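Beta-glucosidase (Chaetomella raphigera, PDB 6JXG) probably hydrolyses terminal, non-reducing beta-D-glucosyl residues with release of beta-D-glucose, as a secreted glycoside hydrolase of family 3 in cellulose breakdown. Local coordinates at residues N22-S27 with V46-L51; S265-A270 with G274-S279. All coordinates share one frame; numbering follows the deposited sequence.

Contact 1 of 2, residues N22-S27 with V46-L51; sequences NTDKAS and VASIGL
Val46, whose side chain meets Asp24 and Ser27, has a carbonyl oxygen held by two amides: Leu51 N at 3.1 Å and Ile49 N at 3.3 Å reach Val46 O from opposite faces of its plane. Val46 N in turn donates to Leu51 O, with Val46 opposed by two residues, Gly50 and Leu51, as a G1 beta bulge, and Gly50 at the positive phi of 69°. This tight turn presents both methyls of Val46 to the first turns of the helix. CG1 lies anti to the backbone N (chi1 179°) and comes 4.2 Å from Asp24 CG; CG2 instead faces Ser27 OG, at 3.9 Å. That hydroxyl is turned back on its own helix, where Ser27 OG donates to Asp24 O at 2.7 Å, approaching 25° off the carbonyl plane. An alanine in place of Ser27 would remove this donor and is likely to leave Asp24 O without its side-chain partner, opening a small gap beside Val46 CG2. At the margin, Asp24 OD2 lies 4.5 Å from Ser48 OG, while its stronger partner is Ser21 N, just before the helix. The meeting is small, burying 113 Å² in all. It sets helix 22-29 against the loop between strands 41-42 and 55-57; Leu20 packs on Val46, Ser48 and Ile49, while helix 278-294 receives Leu51 on Leu289 and Trp292 and pairs its Asp282 with Lys25 in a salt bridge.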
loop_
_atom_site.group_PDB
_atom_site.type_symbol
_atom_site.label_atom_id
_atom_site.label_comp_id
_atom_site.label_asym_id
_atom_site.label_seq_id
_atom_site.Cartn_x
_atom_site.Cartn_y
_atom_site.Cartn_z
ATOM N N ASN A 22 31.380 21.629 8.639
ATOM C CA ASN A 22 31.017 21.056 7.349
ATOM C C ASN A 22 31.223 19.565 7.319
ATOM O O ASN A 22 30.429 18.858 6.729
ATOM C CB ASN A 22 31.784 21.706 6.203
ATOM C CG ASN A 22 30.946 22.694 5.454
ATOM O OD1 ASN A 22 29.866 23.118 5.900
ATOM N ND2 ASN A 22 31.428 23.066 4.314
ATOM N N THR A 23 32.234 19.057 8.013
ATOM C CA THR A 23 32.351 17.616 8.111
ATOM C C THR A 23 31.190 17.015 8.920
ATOM O O THR A 23 30.710 15.915 8.582
ATOM C CB THR A 23 33.747 17.134 8.595
ATOM O OG1 THR A 23 33.902 17.495 9.945
ATOM C CG2 THR A 23 34.888 17.767 7.831
ATOM N N ASP A 24 30.725 17.687 9.979
ATOM C CA ASP A 24 29.492 17.206 10.689
ATOM C C ASP A 24 28.291 17.129 9.717
ATOM O O ASP A 24 27.566 16.129 9.657
ATOM C CB ASP A 24 29.061 18.097 11.823
ATOM C CG ASP A 24 30.097 18.235 12.967
ATOM O OD1 ASP A 24 30.839 17.290 13.227
ATOM O OD2 ASP A 24 30.145 19.341 13.563
ATOM N N LYS A 25 28.116 18.208 8.960
ATOM C CA LYS A 25 27.004 18.342 7.972
ATOM C C LYS A 25 27.073 17.247 6.931
ATOM O O LYS A 25 26.084 16.581 6.670
ATOM C CB LYS A 25 27.041 19.718 7.318
ATOM C CG LYS A 25 26.705 20.812 8.323
ATOM C CD LYS A 25 26.850 22.203 7.725
ATOM C CE LYS A 25 26.729 23.205 8.833
ATOM N NZ LYS A 25 26.708 24.514 8.231
ATOM N N ALA A 26 28.256 17.029 6.384
ATOM C CA ALA A 26 28.439 15.951 5.411
ATOM C C ALA A 26 28.088 14.588 5.980
ATOM O O ALA A 26 27.515 13.754 5.303
ATOM C CB ALA A 26 29.852 15.980 4.816
ATOM N N SER A 27 28.363 14.352 7.239
ATOM C CA SER A 27 28.148 13.019 7.814
ATOM C C SER A 27 26.651 12.794 8.086
ATOM O O SER A 27 26.248 11.634 8.165
ATOM C CB SER A 27 28.992 12.803 9.106
ATOM O OG SER A 27 28.473 13.617 10.173
ATOM N N VAL A 46 26.349 12.612 15.687
ATOM C CA VAL A 46 26.980 13.934 15.841
ATOM C C VAL A 46 26.765 14.308 17.307
ATOM O O VAL A 46 25.721 14.791 17.685
ATOM C CB VAL A 46 26.372 14.976 14.913
ATOM C CG1 VAL A 46 27.010 16.343 15.107
ATOM C CG2 VAL A 46 26.474 14.516 13.455
ATOM N N ALA A 47 27.784 14.046 18.123
ATOM C CA ALA A 47 27.633 14.123 19.569
ATOM C C ALA A 47 27.407 15.559 20.003
ATOM O O ALA A 47 26.684 15.762 20.951
ATOM C CB ALA A 47 28.836 13.495 20.278
ATOM N N SER A 48 27.934 16.539 19.271
ATOM C CA SER A 48 27.797 17.959 19.703
ATOM C C SER A 48 26.339 18.422 19.735
ATOM O O SER A 48 26.021 19.328 20.451
ATOM C CB SER A 48 28.575 18.938 18.811
ATOM O OG SER A 48 28.082 18.820 17.482
ATOM N N ILE A 49 25.436 17.772 19.008
ATOM C CA ILE A 49 24.021 18.136 19.094
ATOM C C ILE A 49 23.154 17.008 19.627
ATOM O O ILE A 49 21.893 17.081 19.541
ATOM C CB ILE A 49 23.496 18.657 17.734
ATOM C CG1 ILE A 49 23.696 17.603 16.623
ATOM C CG2 ILE A 49 24.188 19.961 17.328
ATOM C CD1 ILE A 49 22.882 17.896 15.355
ATOM N N GLY A 50 23.804 15.936 20.145
ATOM C CA GLY A 50 23.078 14.794 20.705
ATOM C C GLY A 50 22.344 13.993 19.636
ATOM O O GLY A 50 21.337 13.357 19.883
ATOM N N LEU A 51 22.811 14.076 18.387
ATOM C CA LEU A 51 22.175 13.323 17.307
ATOM C C LEU A 51 22.746 11.907 17.299
ATOM O O LEU A 51 23.957 11.748 17.143
ATOM C CB LEU A 51 22.521 13.979 15.982
ATOM C CG LEU A 51 21.800 13.388 14.745
ATOM C CD1 LEU A 51 20.323 13.833 14.739
ATOM C CD2 LEU A 51 22.460 13.938 13.498
#

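Contact 2 of 2, residues S265-A270 with G274-S279; sequences SNLLAA and GTVAQS. With NAG (2-acetamido-2-deoxy-beta-D-glucopyranose), chain C.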
loop_
_atom_site.group_PDB
_atom_site.type_symbol
_atom_site.label_atom_id
_atom_site.label_comp_id
_atom_site.label_asym_id
_atom_site.label_seq_id
_atom_site.Cartn_x
_atom_site.Cartn_y
_atom_site.Cartn_z
ATOM N N SER A 265 33.221 13.544 1.627
ATOM C CA SER A 265 34.245 14.508 1.209
ATOM C C SER A 265 34.034 14.958 -0.204
ATOM O O SER A 265 34.451 16.029 -0.519
ATOM C CB SER A 265 35.643 13.914 1.145
ATOM O OG SER A 265 36.005 13.382 2.336
ATOM N N ASN A 266 33.541 14.097 -1.077
ATOM C CA ASN A 266 33.189 14.550 -2.408
ATOM C C ASN A 266 32.182 15.697 -2.476
ATOM O O ASN A 266 32.359 16.586 -3.265
ATOM C CB ASN A 266 32.666 13.414 -3.256
ATOM C CG ASN A 266 33.739 12.772 -4.082
ATOM O OD1 ASN A 266 34.600 13.449 -4.613
ATOM N ND2 ASN A 266 33.716 11.462 -4.167
ATOM N N LEU A 267 31.153 15.712 -1.631
ATOM C CA LEU A 267 30.210 16.835 -1.594
ATOM C C LEU A 267 30.890 18.117 -1.094
ATOM O O LEU A 267 30.643 19.224 -1.645
ATOM C CB LEU A 267 28.985 16.479 -0.720
ATOM C CG LEU A 267 27.878 17.518 -0.551
ATOM C CD1 LEU A 267 27.273 18.019 -1.845
ATOM C CD2 LEU A 267 26.762 16.947 0.342
ATOM N N LEU A 268 31.731 17.987 -0.068
ATOM C CA LEU A 268 32.529 19.162 0.433
ATOM C C LEU A 268 33.440 19.720 -0.661
ATOM O O LEU A 268 33.581 20.926 -0.775
ATOM C CB LEU A 268 33.308 18.783 1.694
ATOM C CG LEU A 268 32.472 18.270 2.860
ATOM C CD1 LEU A 268 33.256 18.084 4.145
ATOM C CD2 LEU A 268 31.271 19.174 3.065
ATOM N N ALA A 269 34.022 18.842 -1.463
ATOM C CA ALA A 269 34.781 19.240 -2.627
ATOM C C ALA A 269 33.924 20.029 -3.634
ATOM O O ALA A 269 34.375 20.995 -4.198
ATOM C CB ALA A 269 35.388 17.991 -3.289
ATOM N N ALA A 270 32.684 19.591 -3.880
ATOM C CA ALA A 270 31.803 20.251 -4.830
ATOM C C ALA A 270 31.470 21.668 -4.301
ATOM O O ALA A 270 31.235 22.586 -5.045
ATOM C CB ALA A 270 30.518 19.461 -4.987
ATOM N N GLY A 274 32.747 25.299 -6.117
ATOM C CA GLY A 274 31.703 26.210 -6.586
ATOM C C GLY A 274 30.567 25.556 -7.326
ATOM O O GLY A 274 29.750 26.249 -7.876
ATOM N N THR A 275 30.492 24.242 -7.408
ATOM C CA THR A 275 29.448 23.592 -8.237
ATOM C C THR A 275 28.166 23.295 -7.417
ATOM O O THR A 275 27.091 23.113 -7.985
ATOM C CB THR A 275 29.952 22.288 -8.869
ATOM O OG1 THR A 275 30.570 21.470 -7.882
ATOM C CG2 THR A 275 30.964 22.525 -9.991
ATOM N N VAL A 276 28.279 23.232 -6.101
ATOM C CA VAL A 276 27.144 23.100 -5.153
ATOM C C VAL A 276 27.283 24.234 -4.125
ATOM O O VAL A 276 28.326 24.431 -3.559
ATOM C CB VAL A 276 27.181 21.761 -4.388
ATOM C CG1 VAL A 276 26.081 21.688 -3.366
ATOM C CG2 VAL A 276 26.989 20.558 -5.364
ATOM N N ALA A 277 26.210 24.929 -3.856
ATOM C CA ALA A 277 26.206 25.961 -2.863
ATOM C C ALA A 277 26.213 25.423 -1.442
ATOM O O ALA A 277 25.546 24.440 -1.128
ATOM C CB ALA A 277 25.008 26.814 -3.041
ATOM N N GLN A 278 27.013 26.049 -0.595
ATOM C CA GLN A 278 26.926 25.792 0.854
ATOM C C GLN A 278 25.490 25.806 1.341
ATOM O O GLN A 278 25.143 24.974 2.160
ATOM C CB GLN A 278 27.685 26.871 1.641
ATOM C CG GLN A 278 27.657 26.705 3.190
ATOM C CD GLN A 278 28.405 25.462 3.612
ATOM O OE1 GLN A 278 29.442 25.153 3.046
ATOM N NE2 GLN A 278 27.853 24.704 4.553
ATOM N N SER A 279 24.672 26.742 0.848
ATOM C CA SER A 279 23.289 26.844 1.247
ATOM C C SER A 279 22.480 25.538 0.978
ATOM O O SER A 279 21.493 25.219 1.705
ATOM C CB SER A 279 22.632 28.010 0.538
ATOM O OG SER A 279 22.595 27.743 -0.857
HETATM C C1 NAG C . 33.899 19.638 -8.163
HETATM C C2 NAG C . 34.495 19.227 -9.540
HETATM C C3 NAG C . 33.835 17.962 -10.032
HETATM C C4 NAG C . 33.764 16.903 -8.943
HETATM C C5 NAG C . 33.186 17.462 -7.623
HETATM C C6 NAG C . 33.174 16.445 -6.439
HETATM C C7 NAG C . 35.251 21.126 -10.858
HETATM C C8 NAG C . 34.937 22.125 -11.960
HETATM N N2 NAG C . 34.312 20.214 -10.596
HETATM O O3 NAG C . 34.498 17.437 -11.185
HETATM O O4 NAG C . 32.987 15.872 -9.524
HETATM O O5 NAG C . 33.957 18.579 -7.212
HETATM O O6 NAG C . 34.451 15.886 -6.327
HETATM O O7 NAG C . 36.290 21.176 -10.180
#
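Ala270 O takes two amides from the chain that turns back past it, and Thr275 N meets it almost head-on at 3.0 Å. Val276 N, at 3.2 Å, comes in well out of the carbonyl plane (58°). Its N-H nevertheless points fairly straight at the oxygen (159°). Beside this backbone link the methyl of Ala270 touches two residues of the returning chain, with Ala270 CB 3.5 Å from Thr275 OG1 and 3.7 Å from Val276 CG2. The other methyl of Val276 serves the helix one turn earlier: CG1 sits anti to the backbone N (chi1 176°) and lies 4.1 Å from Leu267 CD1, the two side chains crossing at about a right angle. The turn is a Schellman motif ending helix 265-272, with Gly274 at positive phi as its C-prime residue; besides the Thr275 bond, Gly274 N returns to the carbonyl of the residue after Ala270. Asn273, Gly274 and Thr275 also form the Asn-X-Thr sequon of an N-glycan carried by Asn273, so the sugar rises directly from the helix end. Thr275 OG1 is hydrogen-bonded to Asn273 OD1 and comes 3.8 Å from the sugar C1. The N-acetylglucosamine lies back along the helix: its O6 donates to Asn266 OD1 at 3.0 Å and rests 3.8 Å from Ala269 CB, while its ring oxygen O5 lies next to Ala270 CA. Asn266 ND2 is bonded separately to Tyr261 O, which ties both ends of that amide. Beyond the turn, Ala277 takes the N-cap position of helix 278-294, and Asn244 of helix 239-245 donates its side-chain amide to Thr275 O.

How the contacts relate
Contact 1 closes before contact 2 opens along the chain, yet their centres lie about 17 Å apart, both far from the chain's centre and on the same side of it. Helix 22-29 joins them: one side faces the loop of residues 46-51, while Ala26 CB touches Leu268 CD2 of helix 265-272 at 3.9 Å. Asn22 OD1 and Gln278 NE2, 2.9 Å apart, probably form a hydrogen bond to the start of helix 278-294, which packs near both contacts. A helix from early in the chain is thereby joined to helices 265-272 and 278-294, which fall in the family 3 N-terminal, TIM-barrel-clan range, at a margin that also carries the Asn273 glycan.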